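Local coordinates for MGS-M5 (Unidentified, PDB 4Q3N), which catalyses the interconversion of L-lactate and pyruvate with NAD as coenzyme, as an L-lactate dehydrogenase built on a Rossmann fold, at the interface of chains A and B and the interface of chains A and C. Coordinates in Å, arbitrary orientation; residue numbers count along the deposited sequence, not the author numbering. Chains: chain A/B/C, MGS-M5.

Contact 1: the interface of chains A and B. Residues chain A 17, 21, 231-232, 235-236; chain B 20, 24.
B:Tyr20 pushes its side chain between helices 13-25 and 232-246 of chain A. The tyrosine belongs to helix 13-25 of chain B, which begins at the glycine-rich loop of the Rossmann fold in the lactate dehydrogenase family. B:Tyr20 CB touches loosely, 4.0 Å from A:Tyr232 CE1. The packing then tightens, B:Tyr20 CG, CD1 and CD2 each lying 3.5 Å from A:Tyr232 CD1, which sits over the ring centre. The opposite face is covered by the amide nitrogen B:Asn24 ND2, which also donates to B:Tyr20 O at 2.8 Å. B:Tyr20 CE1 meets A:Tyr232 O at 3.4 Å and, a little further off, A:Met236 CG at 3.7 Å. At the CE2 edge the carbonyl A:Ser17 O lies in the ring plane, 3.4 Å from B:Tyr20 CE2. CZ again lies near A:Tyr232 O, and at the tip the phenol B:Tyr20 OH donates to A:Tyr232 O over 2.9 Å, in the carbonyl plane and on a lone pair. With CG swung opposite the backbone N (chi1 -168°), the ring reaches this far into chain A. A phenylalanine in its place would probably keep the sandwiched ring but leave the carbonyl of A:Tyr232 without its phenol partner. Beyond the ring, A:Ala21 CB packs against the carboxamide of B:Asn24.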
# COMPACT_ATOMS: atom_id res chain seq x y z
N SER A 17 -11.33 12.76 -10.81
CA SER A 17 -10.79 11.41 -10.94
C SER A 17 -9.37 11.40 -10.36
O SER A 17 -8.98 10.52 -9.60
CB SER A 17 -10.80 10.98 -12.40
OG SER A 17 -12.15 10.75 -12.81
N ALA A 21 -8.44 9.28 -7.08
CA ALA A 21 -7.34 8.32 -7.18
C ALA A 21 -6.31 8.58 -6.08
O ALA A 21 -5.80 7.62 -5.44
CB ALA A 21 -6.69 8.36 -8.62
N TYR A 231 -11.25 10.09 -18.57
CA TYR A 231 -10.76 10.71 -17.34
C TYR A 231 -10.11 9.75 -16.34
O TYR A 231 -9.31 10.19 -15.54
CB TYR A 231 -11.88 11.48 -16.60
CG TYR A 231 -13.26 10.83 -16.60
CD1 TYR A 231 -13.64 9.93 -15.62
CD2 TYR A 231 -14.22 11.17 -17.61
CE1 TYR A 231 -14.96 9.37 -15.61
CE2 TYR A 231 -15.46 10.57 -17.65
CZ TYR A 231 -15.82 9.69 -16.64
OH TYR A 231 -17.08 9.16 -16.69
N TYR A 232 -10.43 8.46 -16.36
CA TYR A 232 -9.76 7.57 -15.40
C TYR A 232 -8.26 7.44 -15.71
O TYR A 232 -7.38 7.49 -14.82
CB TYR A 232 -10.45 6.19 -15.38
CG TYR A 232 -11.86 6.26 -14.79
CD1 TYR A 232 -12.10 6.95 -13.61
CD2 TYR A 232 -12.93 5.63 -15.42
CE1 TYR A 232 -13.38 7.02 -13.07
CE2 TYR A 232 -14.21 5.69 -14.89
CZ TYR A 232 -14.43 6.40 -13.72
OH TYR A 232 -15.70 6.51 -13.21
N GLY A 235 -6.37 10.61 -14.78
CA GLY A 235 -6.36 10.72 -13.33
C GLY A 235 -5.18 9.96 -12.71
O GLY A 235 -4.49 10.47 -11.81
N MET A 236 -4.95 8.74 -13.16
CA MET A 236 -3.82 7.95 -12.59
C MET A 236 -2.45 8.43 -13.08
O MET A 236 -1.45 8.32 -12.35
CB MET A 236 -4.03 6.47 -12.94
CG MET A 236 -5.22 5.89 -12.10
SD MET A 236 -5.49 4.13 -12.33
CE MET A 236 -4.04 3.48 -11.39
N TYR B 20 -12.90 2.06 -10.17
CA TYR B 20 -11.68 2.86 -10.21
C TYR B 20 -10.98 2.81 -8.86
O TYR B 20 -9.75 2.82 -8.79
CB TYR B 20 -11.99 4.29 -10.54
CG TYR B 20 -10.83 5.21 -10.91
CD1 TYR B 20 -9.89 4.87 -11.90
CD2 TYR B 20 -10.77 6.47 -10.37
CE1 TYR B 20 -8.92 5.80 -12.30
CE2 TYR B 20 -9.81 7.40 -10.76
CZ TYR B 20 -8.92 7.05 -11.73
OH TYR B 20 -8.04 8.03 -12.10
N ASN B 24 -7.13 1.65 -8.07
CA ASN B 24 -6.14 2.43 -7.36
C ASN B 24 -5.67 1.80 -6.04
O ASN B 24 -4.59 2.10 -5.59
CB ASN B 24 -6.71 3.80 -7.09
CG ASN B 24 -6.62 4.68 -8.35
OD1 ASN B 24 -5.55 5.22 -8.63
ND2 ASN B 24 -7.71 4.76 -9.15

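Contact 2: the interface of chains A and C. Residues chain A 163-164, 167, 189-190; chain C 250-252.
The backbone of A:Asp164 is hooked to C:Asn250: A:Asp164 N donates to C:Asn250 O at 2.9 Å in a fairly straight bond (160° at H) that arrives from above the carbonyl plane. The same aspartate also uses its side chain: carboxylate oxygen A:Asp164 OD2 forms a salt bridge with C:Arg251 NH1 over 3.0 Å. Here the oxygen lies in the guanidinium plane, at its edge, whereas the nitrogen stands above the carboxylate, the two planes being turned 70° apart. The arginine is bent at chi2 (75°), which brings NH1 to the aspartate while NE turns to a water. A:Asn167 presents its carboxamide to the start of strand 251-258. As modelled, A:Asn167 ND2 faces C:Ile252 N at 2.8 Å, a meeting of two donors; the opposite flip of the amide would put its oxygen there as an acceptor, so the assignment is doubtful. In the outer layer, the atom modelled as A:Asn167 OD1 lies 3.0 Å from the water, with which an amide nitrogen could equally pair. That water also pairs with C:Arg251 NE and, at 2.7 Å, with C:Ile252 O. Beside these polar groups, C:Ile252 CD1 packs against A:Val189 CG1 (3.8 Å) and A:Ile163 CG2, crossing both side chains at about a right angle. Together the backbone bond, ion pair and apolar cluster probably help join the C-terminal alpha/beta domains of two subunits in the tetramer.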
# COMPACT_ATOMS: atom_id res chain seq x y z
N ILE A 163 3.28 -9.64 -20.99
CA ILE A 163 4.26 -9.22 -19.95
C ILE A 163 3.61 -8.05 -19.16
O ILE A 163 2.95 -7.20 -19.77
CB ILE A 163 5.61 -8.74 -20.59
CG1 ILE A 163 6.27 -9.87 -21.40
CG2 ILE A 163 6.60 -8.09 -19.51
CD1 ILE A 163 6.68 -11.05 -20.53
N ASP A 164 3.74 -8.05 -17.84
CA ASP A 164 3.36 -6.92 -16.99
C ASP A 164 3.68 -5.59 -17.71
O ASP A 164 4.82 -5.36 -18.11
CB ASP A 164 4.15 -7.05 -15.66
CG ASP A 164 3.69 -6.07 -14.57
OD1 ASP A 164 3.10 -5.00 -14.90
OD2 ASP A 164 3.97 -6.37 -13.36
N ASN A 167 6.66 -3.53 -16.99
CA ASN A 167 7.99 -3.96 -17.45
C ASN A 167 8.25 -3.45 -18.88
O ASN A 167 9.29 -3.72 -19.45
CB ASN A 167 8.11 -5.50 -17.51
CG ASN A 167 8.71 -6.12 -16.27
OD1 ASN A 167 9.49 -5.51 -15.51
ND2 ASN A 167 8.33 -7.35 -16.05
N VAL A 189 11.67 -4.19 -23.30
CA VAL A 189 10.81 -4.92 -22.38
C VAL A 189 11.77 -5.49 -21.34
O VAL A 189 12.65 -6.27 -21.67
CB VAL A 189 9.99 -6.01 -23.12
CG1 VAL A 189 9.14 -6.82 -22.12
CG2 VAL A 189 9.09 -5.34 -24.17
N GLY A 190 11.65 -5.03 -20.10
CA GLY A 190 12.64 -5.42 -19.10
C GLY A 190 13.90 -4.66 -19.50
O GLY A 190 13.91 -3.43 -19.55
N ASN C 250 3.30 -11.92 -14.65
CA ASN C 250 4.11 -12.05 -15.88
C ASN C 250 5.21 -10.98 -15.84
O ASN C 250 5.40 -10.17 -16.77
CB ASN C 250 3.23 -11.94 -17.15
CG ASN C 250 2.40 -13.21 -17.38
OD1 ASN C 250 2.92 -14.31 -17.38
ND2 ASN C 250 1.10 -13.04 -17.55
N ARG C 251 5.91 -11.00 -14.71
CA ARG C 251 6.99 -10.08 -14.37
C ARG C 251 8.32 -10.70 -14.79
O ARG C 251 8.53 -11.88 -14.60
CB ARG C 251 7.00 -9.83 -12.88
CG ARG C 251 7.86 -8.63 -12.43
CD ARG C 251 7.14 -7.31 -12.78
NE ARG C 251 7.95 -6.19 -12.33
CZ ARG C 251 7.50 -4.96 -12.08
NH1 ARG C 251 6.22 -4.69 -12.24
NH2 ARG C 251 8.34 -4.01 -11.65
N ILE C 252 9.23 -9.90 -15.32
CA ILE C 252 10.56 -10.40 -15.68
C ILE C 252 11.51 -10.12 -14.53
O ILE C 252 11.72 -8.95 -14.16
CB ILE C 252 11.10 -9.74 -16.95
CG1 ILE C 252 10.13 -10.00 -18.11
CG2 ILE C 252 12.54 -10.27 -17.26
CD1 ILE C 252 10.39 -9.15 -19.34
O HOH W 1 10.67 -6.73 -12.98

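Contact 3: the interface of chains A and B. Residues chain A 16-17, 44, 47-48; chain B 227, 232-233.
The backbone at B:Tyr232 and B:Gly233 is helical (phi/psi -68°/-42° at the tyrosine) and opens helix 232-246, so their two N-H groups at the helix start point across to the carboxylate of A:Asp47. A:Asp47 OD2 accepts from B:Tyr232 N at 3.0 Å and A:Asp47 OD1 from B:Gly233 N at 3.1 Å, both nitrogens lying above the carboxylate plane. The aspartate thus acts as a helix cap supplied by the neighbouring subunit, and the helix end would probably stabilise its negative charge. A:Asp47 OD2 has a second donor, B:Lys227 NZ, at 2.8 Å on its anti lone pair. That ammonium group, B:Lys227 NZ, also bridges to A:Glu44 OE1 over 2.7 Å, so it lies between two carboxylates of helix 38-49. The ring of B:Tyr232 runs past them, with A:Glu44 OE1 in its plane, 3.3 Å from B:Tyr232 CE2. A:Leu48 CD2 packs over a face of this ring, near its CG and CD2, the two side chains running the same way. A:Met16, bent at chi2 (-55°), brings its methyl CE to 3.8 Å from B:Tyr232 CE2. At the far end the phenol meets two waters. One, 2.7 Å from B:Tyr232 OH, carries the contact to A:Ser17 OG; the other, 2.9 Å from B:Tyr232 OH, leads to A:Glu44 OE2. By capping the helix and pairing the lysine, the site probably fixes how helix 232-246 of one subunit seats against the nucleotide-binding domain of the other.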
# COMPACT_ATOMS: atom_id res chain seq x y z
N MET A 16 -11.44 15.56 -10.65
CA MET A 16 -11.99 14.78 -9.54
C MET A 16 -11.54 13.29 -9.62
O MET A 16 -11.43 12.65 -8.60
CB MET A 16 -13.52 14.87 -9.47
CG MET A 16 -14.00 16.28 -9.02
SD MET A 16 -13.27 16.78 -7.45
CE MET A 16 -13.59 15.36 -6.34
N SER A 17 -11.33 12.76 -10.81
CA SER A 17 -10.79 11.41 -10.94
C SER A 17 -9.37 11.40 -10.36
O SER A 17 -8.98 10.52 -9.60
CB SER A 17 -10.80 10.98 -12.40
OG SER A 17 -12.15 10.75 -12.81
N GLU A 44 -18.18 18.12 -3.90
CA GLU A 44 -17.15 17.15 -4.25
C GLU A 44 -16.30 16.85 -3.02
O GLU A 44 -15.92 15.72 -2.78
CB GLU A 44 -16.24 17.67 -5.39
CG GLU A 44 -16.96 17.79 -6.76
CD GLU A 44 -17.23 16.42 -7.39
OE1 GLU A 44 -17.01 15.38 -6.70
OE2 GLU A 44 -17.71 16.37 -8.56
N ASP A 47 -18.19 14.46 -0.82
CA ASP A 47 -18.30 13.11 -1.37
C ASP A 47 -16.96 12.38 -1.17
O ASP A 47 -16.95 11.18 -0.86
CB ASP A 47 -18.70 13.16 -2.87
CG ASP A 47 -19.37 11.88 -3.38
OD1 ASP A 47 -19.82 11.03 -2.57
OD2 ASP A 47 -19.49 11.76 -4.64
N LEU A 48 -15.85 13.10 -1.35
CA LEU A 48 -14.52 12.49 -1.08
C LEU A 48 -14.37 12.20 0.40
O LEU A 48 -13.93 11.11 0.75
CB LEU A 48 -13.38 13.38 -1.52
CG LEU A 48 -13.15 13.58 -3.03
CD1 LEU A 48 -11.90 14.51 -3.20
CD2 LEU A 48 -12.91 12.25 -3.74
N LYS B 227 -23.54 18.49 -6.83
CA LYS B 227 -22.83 17.87 -7.95
C LYS B 227 -23.64 16.76 -8.66
O LYS B 227 -23.04 15.86 -9.23
CB LYS B 227 -21.50 17.28 -7.44
CG LYS B 227 -21.65 16.29 -6.32
CD LYS B 227 -20.29 15.49 -6.08
CE LYS B 227 -20.12 14.38 -7.11
NZ LYS B 227 -18.97 13.46 -6.82
N TYR B 232 -18.53 8.97 -4.95
CA TYR B 232 -17.19 8.64 -4.43
C TYR B 232 -17.27 7.92 -3.08
O TYR B 232 -16.57 6.92 -2.80
CB TYR B 232 -16.33 9.92 -4.33
CG TYR B 232 -15.99 10.50 -5.71
CD1 TYR B 232 -15.53 9.67 -6.72
CD2 TYR B 232 -16.14 11.86 -5.97
CE1 TYR B 232 -15.22 10.18 -7.98
CE2 TYR B 232 -15.83 12.39 -7.22
CZ TYR B 232 -15.38 11.54 -8.22
OH TYR B 232 -15.12 12.04 -9.47
N GLY B 233 -18.15 8.40 -2.22
CA GLY B 233 -18.34 7.75 -0.92
C GLY B 233 -18.73 6.28 -1.02
O GLY B 233 -18.05 5.41 -0.47
O HOH W 2 -14.32 10.21 -11.30
O HOH W 3 -17.09 14.18 -9.92

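Contacts 1 and 3 belong to the same A/B interface, their C-alpha centres about 12 Å apart. A:Ser17 and helix 13-25 are common to both, and helix 232-246 enters from chain A in contact 1 and from chain B in contact 3. Since the interface is two-fold symmetric, Tyr232 takes both roles in each subunit, covering a partner's ring and offering its own to the partner. Contact 2 joins chain A to chain C, its C-alpha centre about 23 Å from that of contact 1 and about 34 Å from that of contact 3. One subunit therefore holds two neighbours through separate surfaces, in keeping with a four-chain assembly.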